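Local coordinates for PKS_KS domain-containing protein (Photorhabdus luminescens subsp. laumondii, PDB 6SMO) that probably acts as a beta-ketoacyl-ACP synthase of the thiolase-like superfamily; it also binds a pentaoxo-dodecanal chain, at residues Q244-D256 with T394-Y408. Sequence-based numbering, arbitrary orientation.
Sequences QQAATCPFSLERD and TINYQTPDPDCDLDY
Phe251 lies flat on Tyr408 as an offset stack: the ring centroids are 3.9 Å apart and the planes 7° from parallel. From the base outward, Phe251 CB sits over the tyrosine ring, 3.6 Å from its centroid; CG lies above the ring centre, CD1 approaches Tyr408 CE1, CD2 faces Tyr408 CD1, and CE1, CE2 and CZ run out past the CD1-CE1 edge of Tyr408. Phe251 CG is anti to its carbonyl carbon (chi1 -51°), which lays the ring across Tyr408, while Cys404 SG and Thr394 CG2 border its edge. Tyr408 OH is hydrogen-bonded to Ser344 OG, tying the stack to helix 337-350.

Glu254 bends at chi2 to present its carboxylate to Thr399. Thr399 OG1 donates to Glu254 OE2 (2.6 Å), and Thr399 N reaches Glu254 OE1 (3.3 Å) on the syn lone pair of that oxygen. The backbone adds Leu253 N to Thr399 O, 3.1 Å. Arg255 NH1 hydrogen-bonds Ser252 O from above the carbonyl plane and forms a salt bridge to Asp401 OD2 (3.2 Å), met from above the carboxylate plane; Asp401 OD1 accepts from Asp403 N in an Asx turn. At the other end Asn396 ND2 donates to Thr248 O, 2.9 Å and nearly straight (173°).

Two loops of the thiolase-like ketosynthase fold thus pack against each other, one preceding strand 263-271, the other joining strands 390-391 and 414-415.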
loop_
_atom_site.group_PDB
_atom_site.type_symbol
_atom_site.label_atom_id
_atom_site.label_comp_id
_atom_site.label_asym_id
_atom_site.label_seq_id
_atom_site.Cartn_x
_atom_site.Cartn_y
_atom_site.Cartn_z
ATOM N N GLN B 244 29.325 4.389 -10.914
ATOM C CA GLN B 244 27.878 4.038 -10.859
ATOM C C GLN B 244 27.315 4.320 -9.457
ATOM O O GLN B 244 26.078 4.424 -9.338
ATOM C CB GLN B 244 27.665 2.575 -11.254
ATOM C CG GLN B 244 27.782 2.325 -12.753
ATOM C CD GLN B 244 26.666 2.963 -13.546
ATOM O OE1 GLN B 244 25.529 3.065 -13.089
ATOM N NE2 GLN B 244 26.984 3.395 -14.755
ATOM N N GLN B 245 28.180 4.434 -8.444
ATOM C CA GLN B 245 27.796 4.772 -7.044
ATOM C C GLN B 245 27.287 6.219 -6.977
ATOM O O GLN B 245 26.471 6.510 -6.081
ATOM C CB GLN B 245 28.980 4.570 -6.096
ATOM C CG GLN B 245 29.366 3.110 -5.912
ATOM C CD GLN B 245 30.434 2.924 -4.864
ATOM O OE1 GLN B 245 31.321 3.758 -4.695
ATOM N NE2 GLN B 245 30.357 1.815 -4.147
ATOM N N ALA B 246 27.750 7.083 -7.889
ATOM C CA ALA B 246 27.395 8.520 -7.966
ATOM C C ALA B 246 26.028 8.712 -8.639
ATOM O O ALA B 246 25.520 9.850 -8.603
ATOM C CB ALA B 246 28.477 9.276 -8.701
ATOM N N ALA B 247 25.458 7.651 -9.225
ATOM C CA ALA B 247 24.171 7.668 -9.963
ATOM C C ALA B 247 23.038 8.163 -9.054
ATOM O O ALA B 247 22.120 8.829 -9.575
ATOM C CB ALA B 247 23.869 6.297 -10.518
ATOM N N THR B 248 23.097 7.841 -7.756
ATOM C CA THR B 248 22.182 8.366 -6.703
ATOM C C THR B 248 22.872 9.546 -6.006
ATOM O O THR B 248 23.821 9.307 -5.233
ATOM C CB THR B 248 21.716 7.261 -5.740
ATOM O OG1 THR B 248 20.956 7.878 -4.701
ATOM C CG2 THR B 248 22.838 6.450 -5.127
ATOM N N CYS B 249 22.422 10.773 -6.299
ATOM C CA CYS B 249 22.979 12.049 -5.773
ATOM C C CYS B 249 21.837 12.999 -5.417
ATOM O O CYS B 249 21.505 13.893 -6.193
ATOM C CB CYS B 249 23.919 12.691 -6.789
ATOM S SG CYS B 249 23.227 12.788 -8.460
ATOM N N PRO B 250 21.188 12.820 -4.242
ATOM C CA PRO B 250 20.077 13.677 -3.822
ATOM C C PRO B 250 20.455 15.159 -3.667
ATOM O O PRO B 250 21.494 15.440 -3.092
ATOM C CB PRO B 250 19.662 13.106 -2.454
ATOM C CG PRO B 250 20.187 11.687 -2.463
ATOM C CD PRO B 250 21.466 11.754 -3.269
ATOM N N PHE B 251 19.607 16.050 -4.197
ATOM C CA PHE B 251 19.692 17.534 -4.098
ATOM C C PHE B 251 20.821 18.083 -4.985
ATOM O O PHE B 251 21.061 19.307 -4.936
ATOM C CB PHE B 251 19.863 17.977 -2.641
ATOM C CG PHE B 251 18.855 17.388 -1.687
ATOM C CD1 PHE B 251 17.526 17.783 -1.727
ATOM C CD2 PHE B 251 19.232 16.436 -0.750
ATOM C CE1 PHE B 251 16.598 17.240 -0.851
ATOM C CE2 PHE B 251 18.303 15.896 0.125
ATOM C CZ PHE B 251 16.988 16.297 0.073
ATOM N N SER B 252 21.470 17.225 -5.781
ATOM C CA SER B 252 22.530 17.603 -6.752
ATOM C C SER B 252 21.882 17.985 -8.088
ATOM O O SER B 252 20.793 17.458 -8.388
ATOM C CB SER B 252 23.535 16.495 -6.931
ATOM O OG SER B 252 24.196 16.206 -5.709
ATOM N N LEU B 253 22.543 18.856 -8.855
ATOM C CA LEU B 253 22.054 19.383 -10.159
ATOM C C LEU B 253 22.122 18.284 -11.231
ATOM O O LEU B 253 21.408 18.414 -12.245
ATOM C CB LEU B 253 22.900 20.603 -10.541
ATOM C CG LEU B 253 22.469 21.371 -11.793
ATOM C CD1 LEU B 253 20.987 21.718 -11.758
ATOM C CD2 LEU B 253 23.300 22.635 -11.956
ATOM N N GLU B 254 22.932 17.239 -11.010
ATOM C CA GLU B 254 23.191 16.144 -11.986
ATOM C C GLU B 254 22.104 15.060 -11.918
ATOM O O GLU B 254 22.013 14.277 -12.883
ATOM C CB GLU B 254 24.558 15.499 -11.733
ATOM C CG GLU B 254 25.735 16.355 -12.168
ATOM C CD GLU B 254 26.234 17.358 -11.141
ATOM O OE1 GLU B 254 25.509 17.616 -10.157
ATOM O OE2 GLU B 254 27.351 17.877 -11.326
ATOM N N ARG B 255 21.323 15.002 -10.831
ATOM C CA ARG B 255 20.366 13.896 -10.539
ATOM C C ARG B 255 19.369 13.740 -11.697
ATOM O O ARG B 255 18.942 14.774 -12.251
ATOM C CB ARG B 255 19.647 14.142 -9.209
ATOM C CG ARG B 255 18.604 15.251 -9.233
ATOM C CD ARG B 255 18.065 15.529 -7.842
ATOM N NE ARG B 255 16.951 16.469 -7.841
ATOM C CZ ARG B 255 17.057 17.798 -7.847
ATOM N NH1 ARG B 255 18.244 18.383 -7.860
ATOM N NH2 ARG B 255 15.964 18.543 -7.841
ATOM N N ASP B 256 19.021 12.493 -12.043
ATOM C CA ASP B 256 18.132 12.152 -13.188
ATOM C C ASP B 256 17.265 10.917 -12.890
ATOM O O ASP B 256 16.667 10.391 -13.852
ATOM C CB ASP B 256 18.957 11.907 -14.455
ATOM C CG ASP B 256 19.870 10.695 -14.367
ATOM O OD1 ASP B 256 20.479 10.496 -13.297
ATOM O OD2 ASP B 256 19.957 9.954 -15.364
ATOM N N THR B 394 24.717 13.298 3.118
ATOM C CA THR B 394 24.229 13.004 1.744
ATOM C C THR B 394 25.446 12.959 0.813
ATOM O O THR B 394 25.945 14.042 0.452
ATOM C CB THR B 394 23.201 14.044 1.276
ATOM O OG1 THR B 394 22.264 14.263 2.330
ATOM C CG2 THR B 394 22.465 13.622 0.023
ATOM N N ILE B 395 25.918 11.758 0.461
ATOM C CA ILE B 395 27.160 11.562 -0.347
ATOM C C ILE B 395 26.844 11.803 -1.829
ATOM O O ILE B 395 25.652 11.930 -2.175
ATOM C CB ILE B 395 27.789 10.172 -0.107
ATOM C CG1 ILE B 395 26.907 9.025 -0.611
ATOM C CG2 ILE B 395 28.154 9.999 1.359
ATOM C CD1 ILE B 395 27.668 7.750 -0.895
ATOM N N ASN B 396 27.893 11.869 -2.657
ATOM C CA ASN B 396 27.823 12.055 -4.133
ATOM C C ASN B 396 27.257 13.445 -4.457
ATOM O O ASN B 396 26.671 13.597 -5.548
ATOM C CB ASN B 396 27.004 10.947 -4.802
ATOM C CG ASN B 396 27.399 9.558 -4.345
ATOM O OD1 ASN B 396 28.564 9.305 -4.046
ATOM N ND2 ASN B 396 26.437 8.653 -4.292
ATOM N N TYR B 397 27.439 14.422 -3.560
ATOM C CA TYR B 397 27.005 15.830 -3.758
ATOM C C TYR B 397 28.019 16.532 -4.669
ATOM O O TYR B 397 29.116 16.891 -4.191
ATOM C CB TYR B 397 26.835 16.564 -2.426
ATOM C CG TYR B 397 26.100 17.874 -2.547
ATOM C CD1 TYR B 397 24.714 17.916 -2.547
ATOM C CD2 TYR B 397 26.783 19.072 -2.684
ATOM C CE1 TYR B 397 24.026 19.114 -2.667
ATOM C CE2 TYR B 397 26.110 20.278 -2.805
ATOM C CZ TYR B 397 24.727 20.299 -2.797
ATOM O OH TYR B 397 24.055 21.482 -2.915
ATOM N N GLN B 398 27.656 16.707 -5.943
ATOM C CA GLN B 398 28.529 17.269 -7.008
ATOM C C GLN B 398 28.249 18.775 -7.123
ATOM O O GLN B 398 28.674 19.514 -6.212
ATOM C CB GLN B 398 28.316 16.488 -8.307
ATOM C CG GLN B 398 28.750 15.030 -8.217
ATOM C CD GLN B 398 28.152 14.181 -9.312
ATOM O OE1 GLN B 398 28.147 14.554 -10.483
ATOM N NE2 GLN B 398 27.641 13.019 -8.936
ATOM N N THR B 399 27.551 19.211 -8.179
ATOM C CA THR B 399 27.214 20.636 -8.438
ATOM C C THR B 399 25.976 21.008 -7.627
ATOM O O THR B 399 24.964 20.314 -7.695
ATOM C CB THR B 399 26.997 20.899 -9.935
ATOM O OG1 THR B 399 28.070 20.295 -10.659
ATOM C CG2 THR B 399 26.930 22.372 -10.271
ATOM N N PRO B 400 26.013 22.105 -6.833
ATOM C CA PRO B 400 24.844 22.538 -6.067
ATOM C C PRO B 400 23.738 23.106 -6.973
ATOM O O PRO B 400 24.043 23.923 -7.823
ATOM C CB PRO B 400 25.400 23.618 -5.127
ATOM C CG PRO B 400 26.612 24.162 -5.855
ATOM C CD PRO B 400 27.176 22.983 -6.624
ATOM N N ASP B 401 22.498 22.651 -6.771
ATOM C CA ASP B 401 21.294 23.106 -7.516
ATOM C C ASP B 401 20.864 24.461 -6.958
ATOM O O ASP B 401 20.774 24.621 -5.743
ATOM C CB ASP B 401 20.168 22.072 -7.419
ATOM C CG ASP B 401 19.067 22.238 -8.455
ATOM O OD1 ASP B 401 18.521 23.354 -8.562
ATOM O OD2 ASP B 401 18.761 21.246 -9.144
ATOM N N PRO B 402 20.601 25.481 -7.809
ATOM C CA PRO B 402 20.132 26.781 -7.323
ATOM C C PRO B 402 18.755 26.722 -6.639
ATOM O O PRO B 402 18.526 27.517 -5.745
ATOM C CB PRO B 402 20.078 27.656 -8.587
ATOM C CG PRO B 402 19.982 26.669 -9.731
ATOM C CD PRO B 402 20.763 25.456 -9.272
ATOM N N ASP B 403 17.887 25.794 -7.060
ATOM C CA ASP B 403 16.513 25.609 -6.513
ATOM C C ASP B 403 16.599 24.953 -5.129
ATOM O O ASP B 403 15.930 25.452 -4.201
ATOM C CB ASP B 403 15.638 24.785 -7.461
ATOM C CG ASP B 403 15.393 25.443 -8.809
ATOM O OD1 ASP B 403 15.365 26.690 -8.859
ATOM O OD2 ASP B 403 15.231 24.702 -9.800
ATOM N N CYS B 404 17.377 23.872 -5.008
ATOM C CA CYS B 404 17.674 23.162 -3.733
ATOM C C CYS B 404 18.856 23.848 -3.037
ATOM O O CYS B 404 20.010 23.462 -3.318
ATOM C CB CYS B 404 17.986 21.690 -3.985
ATOM S SG CYS B 404 16.632 20.783 -4.776
ATOM N N ASP B 405 18.578 24.825 -2.164
ATOM C CA ASP B 405 19.601 25.708 -1.537
ATOM C C ASP B 405 19.483 25.659 -0.006
ATOM O O ASP B 405 19.732 26.700 0.635
ATOM C CB ASP B 405 19.488 27.139 -2.074
ATOM C CG ASP B 405 18.153 27.812 -1.793
ATOM O OD1 ASP B 405 17.142 27.088 -1.682
ATOM O OD2 ASP B 405 18.136 29.054 -1.687
ATOM N N LEU B 406 19.140 24.494 0.557
ATOM C CA LEU B 406 19.150 24.232 2.024
ATOM C C LEU B 406 20.438 23.481 2.383
ATOM O O LEU B 406 21.176 23.096 1.456
ATOM C CB LEU B 406 17.911 23.417 2.410
ATOM C CG LEU B 406 16.562 24.102 2.183
ATOM C CD1 LEU B 406 15.426 23.091 2.225
ATOM C CD2 LEU B 406 16.330 25.206 3.202
ATOM N N ASP B 407 20.695 23.291 3.681
ATOM C CA ASP B 407 21.849 22.511 4.205
ATOM C C ASP B 407 21.525 21.020 4.056
ATOM O O ASP B 407 20.603 20.550 4.749
ATOM C CB ASP B 407 22.156 22.890 5.658
ATOM C CG ASP B 407 23.375 22.201 6.252
ATOM O OD1 ASP B 407 24.018 21.407 5.532
ATOM O OD2 ASP B 407 23.675 22.465 7.433
ATOM N N TYR B 408 22.253 20.313 3.184
ATOM C CA TYR B 408 22.023 18.881 2.851
ATOM C C TYR B 408 23.159 18.001 3.394
ATOM O O TYR B 408 23.154 16.789 3.093
ATOM C CB TYR B 408 21.844 18.704 1.342
ATOM C CG TYR B 408 20.673 19.464 0.776
ATOM C CD1 TYR B 408 19.381 19.209 1.209
ATOM C CD2 TYR B 408 20.851 20.447 -0.184
ATOM C CE1 TYR B 408 18.297 19.910 0.703
ATOM C CE2 TYR B 408 19.779 21.154 -0.701
ATOM C CZ TYR B 408 18.497 20.884 -0.259
ATOM O OH TYR B 408 17.436 21.578 -0.764
#